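Local coordinates for protein 2,3-bisphosphoglycerate-independent phosphoglycerate mutase (Pyrococcus horikoshii, PDB 2ZKT) that probably interconverts 2-phosphoglycerate and 3-phosphoglycerate in glycolysis, as a metal-dependent mutase that needs no 2,3-bisphosphoglycerate, at residues F82-G86 against V87-L91; Y267-E270 against G271-G274. One frame throughout, in Å; residues are numbered along the deposited sequence.

Contact 1: F82-G86 against V87-L91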
loop_
_atom_site.group_PDB
_atom_site.type_symbol
_atom_site.label_atom_id
_atom_site.label_comp_id
_atom_site.label_asym_id
_atom_site.label_seq_id
_atom_site.Cartn_x
_atom_site.Cartn_y
_atom_site.Cartn_z
ATOM N N PHE B 82 -17.847 12.131 27.758
ATOM C CA PHE B 82 -17.860 11.400 26.485
ATOM C C PHE B 82 -17.649 9.900 26.746
ATOM O O PHE B 82 -18.304 9.048 26.131
ATOM C CB PHE B 82 -16.743 11.908 25.546
ATOM C CG PHE B 82 -16.874 13.359 25.148
ATOM C CD1 PHE B 82 -18.020 13.820 24.494
ATOM C CD2 PHE B 82 -15.835 14.262 25.402
ATOM C CE1 PHE B 82 -18.130 15.152 24.097
ATOM C CE2 PHE B 82 -15.934 15.598 25.007
ATOM C CZ PHE B 82 -17.087 16.044 24.353
ATOM N N GLU B 83 -16.715 9.588 27.646
ATOM C CA GLU B 83 -16.421 8.199 27.998
ATOM C C GLU B 83 -17.690 7.555 28.596
ATOM O O GLU B 83 -18.041 6.423 28.257
ATOM C CB GLU B 83 -15.273 8.150 29.026
ATOM C CG GLU B 83 -14.376 6.904 28.946
ATOM C CD GLU B 83 -13.380 6.950 27.777
ATOM O OE1 GLU B 83 -12.639 7.958 27.659
ATOM O OE2 GLU B 83 -13.334 5.975 26.987
ATOM N N ALA B 84 -18.381 8.284 29.480
ATOM C CA ALA B 84 -19.597 7.755 30.097
ATOM C C ALA B 84 -20.688 7.477 29.054
ATOM O O ALA B 84 -21.358 6.446 29.087
ATOM C CB ALA B 84 -20.111 8.754 31.145
ATOM N N LEU B 85 -20.891 8.462 28.136
ATOM C CA LEU B 85 -21.899 8.262 27.087
ATOM C C LEU B 85 -21.489 7.099 26.174
ATOM O O LEU B 85 -22.290 6.488 25.475
ATOM C CB LEU B 85 -21.985 9.509 26.196
ATOM C CG LEU B 85 -22.538 10.795 26.852
ATOM C CD1 LEU B 85 -22.755 11.884 25.809
ATOM C CD2 LEU B 85 -23.893 10.619 27.557
ATOM N N GLY B 86 -20.155 6.860 26.144
ATOM C CA GLY B 86 -19.552 5.813 25.320
ATOM C C GLY B 86 -19.960 4.410 25.791
ATOM O O GLY B 86 -20.240 3.514 25.003
ATOM N N VAL B 87 -19.936 4.223 27.127
ATOM C CA VAL B 87 -20.289 2.915 27.665
ATOM C C VAL B 87 -21.807 2.673 27.666
ATOM O O VAL B 87 -22.309 1.669 28.156
ATOM C CB VAL B 87 -19.718 2.788 29.079
ATOM C CG1 VAL B 87 -18.190 2.867 29.024
ATOM C CG2 VAL B 87 -20.244 3.906 29.965
ATOM N N GLY B 88 -22.548 3.663 27.133
ATOM C CA GLY B 88 -23.981 3.440 26.927
ATOM C C GLY B 88 -24.845 4.070 28.026
ATOM O O GLY B 88 -26.050 3.860 28.098
ATOM N N LEU B 89 -24.295 4.844 28.964
ATOM C CA LEU B 89 -25.109 5.426 30.043
ATOM C C LEU B 89 -25.921 6.621 29.530
ATOM O O LEU B 89 -25.576 7.230 28.509
ATOM C CB LEU B 89 -24.222 5.896 31.204
ATOM C CG LEU B 89 -23.242 4.898 31.837
ATOM C CD1 LEU B 89 -22.409 5.610 32.915
ATOM C CD2 LEU B 89 -24.017 3.719 32.439
ATOM N N ASP B 90 -27.002 6.945 30.241
ATOM C CA ASP B 90 -27.850 8.081 29.877
ATOM C C ASP B 90 -27.714 9.126 30.989
ATOM O O ASP B 90 -28.317 9.001 32.062
ATOM C CB ASP B 90 -29.315 7.636 29.730
ATOM C CG ASP B 90 -29.509 6.618 28.608
ATOM O OD1 ASP B 90 -29.103 6.911 27.458
ATOM O OD2 ASP B 90 -30.069 5.529 28.873
ATOM N N LEU B 91 -26.910 10.153 30.722
ATOM C CA LEU B 91 -26.652 11.217 31.695
ATOM C C LEU B 91 -27.399 12.526 31.433
ATOM O O LEU B 91 -27.906 12.772 30.326
ATOM C CB LEU B 91 -25.143 11.509 31.748
ATOM C CG LEU B 91 -24.202 10.486 32.404
ATOM C CD1 LEU B 91 -24.326 9.131 31.722
ATOM C CD2 LEU B 91 -22.767 11.002 32.319
HETATM O O HOH W 1 -24.710 6.835 25.972
#
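The A84 carbonyl is met by V87 on one face and by L89 on the other. V87 N stands over the first face in a weak hydrogen bond (V87 N to A84 O, 3.3 Å). L89 CB lies over the far face, 3.6 Å from A84 O, while L89 N comes in close to the carbonyl plane as a second weak bond. V87 N also bonds E83 O at 3.1 Å, tilted 19° from that carbonyl's plane. With chi1 at -63°, V87 CG1 sits beside its own backbone N and rests 3.6 Å from E83 O.

G88 N turns back weakly to L85 O, which with L89 N to A84 O completes a Schellman motif. Glycine suits position 88, since at its positive phi a CB would jam against the preceding carbonyl oxygen. Small A84 lets L91 approach, CB to CD2 at 3.7 Å, and L89 CD1 lies 4.3 Å from the same CB. V87 itself packs outward on V163 and M157. Trimming V87 to an alanine removes both methyls, and would probably leave a gap against V163, M157 and E83 O. A water donates to L85 O and L89 O, and R260 also bonds L85 O. The carbonyls of E83, A84 and L85 are thus satisfied by several modest bonds, with A84, L89 and L91 packed on one side of the helix end and a water at L85 O.

Contact 2: Y267-E270 against G271-G274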
loop_
_atom_site.group_PDB
_atom_site.type_symbol
_atom_site.label_atom_id
_atom_site.label_comp_id
_atom_site.label_asym_id
_atom_site.label_seq_id
_atom_site.Cartn_x
_atom_site.Cartn_y
_atom_site.Cartn_z
ATOM N N TYR B 267 -23.878 3.199 15.981
ATOM C CA TYR B 267 -24.023 1.769 15.732
ATOM C C TYR B 267 -22.663 1.099 15.846
ATOM O O TYR B 267 -21.638 1.681 15.472
ATOM C CB TYR B 267 -24.562 1.515 14.321
ATOM C CG TYR B 267 -25.971 2.014 14.097
ATOM C CD1 TYR B 267 -26.208 3.336 13.708
ATOM C CD2 TYR B 267 -27.070 1.168 14.268
ATOM C CE1 TYR B 267 -27.499 3.804 13.495
ATOM C CE2 TYR B 267 -28.379 1.629 14.057
ATOM C CZ TYR B 267 -28.586 2.949 13.668
ATOM O OH TYR B 267 -29.871 3.418 13.453
ATOM N N THR B 268 -22.666 -0.126 16.365
ATOM C CA THR B 268 -21.451 -0.920 16.507
ATOM C C THR B 268 -21.834 -2.303 15.980
ATOM O O THR B 268 -22.349 -3.140 16.721
ATOM C CB THR B 268 -21.021 -1.041 17.978
ATOM O OG1 THR B 268 -21.015 0.261 18.593
ATOM C CG2 THR B 268 -19.623 -1.653 18.070
ATOM N N PRO B 269 -21.600 -2.552 14.681
ATOM C CA PRO B 269 -21.943 -3.849 14.086
ATOM C C PRO B 269 -21.165 -5.017 14.696
ATOM O O PRO B 269 -20.138 -4.821 15.357
ATOM C CB PRO B 269 -21.621 -3.636 12.605
ATOM C CG PRO B 269 -20.433 -2.732 12.668
ATOM C CD PRO B 269 -20.859 -1.715 13.712
ATOM N N GLU B 270 -21.675 -6.232 14.470
ATOM C CA GLU B 270 -21.051 -7.450 14.980
ATOM C C GLU B 270 -19.617 -7.580 14.455
ATOM O O GLU B 270 -19.393 -7.576 13.240
ATOM C CB GLU B 270 -21.862 -8.678 14.540
ATOM C CG GLU B 270 -23.283 -8.735 15.097
ATOM C CD GLU B 270 -23.318 -8.972 16.602
ATOM O OE1 GLU B 270 -22.744 -9.989 17.060
ATOM O OE2 GLU B 270 -23.923 -8.147 17.327
ATOM N N GLY B 271 -18.650 -7.689 15.369
ATOM C CA GLY B 271 -17.259 -7.833 14.955
ATOM C C GLY B 271 -16.375 -6.605 15.144
ATOM O O GLY B 271 -15.145 -6.729 15.230
ATOM N N ALA B 272 -16.992 -5.423 15.217
ATOM C CA ALA B 272 -16.249 -4.173 15.389
ATOM C C ALA B 272 -15.796 -4.012 16.847
ATOM O O ALA B 272 -16.615 -3.798 17.744
ATOM C CB ALA B 272 -17.123 -2.985 14.959
ATOM N N THR B 273 -14.484 -4.097 17.069
ATOM C CA THR B 273 -13.923 -4.009 18.432
ATOM C C THR B 273 -13.012 -2.784 18.647
ATOM O O THR B 273 -12.606 -2.465 19.761
ATOM C CB THR B 273 -13.124 -5.280 18.759
ATOM O OG1 THR B 273 -12.017 -5.401 17.850
ATOM C CG2 THR B 273 -14.017 -6.520 18.642
ATOM N N GLY B 274 -12.645 -2.122 17.534
ATOM C CA GLY B 274 -11.728 -0.987 17.651
ATOM C C GLY B 274 -10.289 -1.455 17.912
ATOM O O GLY B 274 -9.425 -0.719 18.382
#
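T268 is turned about chi1 (-49°) to put CG2 anti to its backbone N and OG1 beside that N, and the threonine thereby splits its work: the methyl faces A272, with CG2 3.7 Å from A272 O, while the hydroxyl hydrogen-bonds I250 O. A beta-branched residue with one apolar and one polar arm fits this double duty.

Between T268 and A272 the chain reverses through a type II beta turn from P269 to A272. Its second central residue, G271, has phi of 106°, where a CB would collide with the carbonyl oxygen of E270, hence glycine. In E270, the first central residue, the bond to CB points away though CB lies 3.5 Å from G271 N, and the acidic chain bends at chi2, as befits an exposed corner. The turn is closed by A272 N to P269 O at 3.2 Å; the bond is fairly straight at the hydrogen (164°), but the donor stands above the carbonyl plane, not on a lone pair. Beside this bond the proline ring meets the alanine methyl, P269 CG to A272 CB at 4.0 Å.

The turn follows strand 265-267, an edge strand of the mixed sheet within this chain, in what is probably the alkaline-phosphatase-like metalloenzyme domain, and leads into helix 280-291. P269 touches V249 of strand 246-249 and K286 of the helix, A272 packs on K283, and the backbone of G271 bonds N279.

In the fold
The two contacts lie in series along the chain and do not touch: their centres are about 17 Å apart and their nearest atoms about 7 Å. Helix 253-261 relates them, since it packs on F82, E83 and L85 of contact 1 and then leads through strand 265-267 to the turn of contact 2. Contact 1 also leans on strands 152-155 and 161-166 of the antiparallel sheet, whereas contact 2 follows the edge strand 265-267 of the mixed sheet. Neither supplies a ligand to the zinc sites, formed by D13, S60, D346 and H347 and by D305, H309 and H356; the E83 side chain is about 11 Å from a bound zinc.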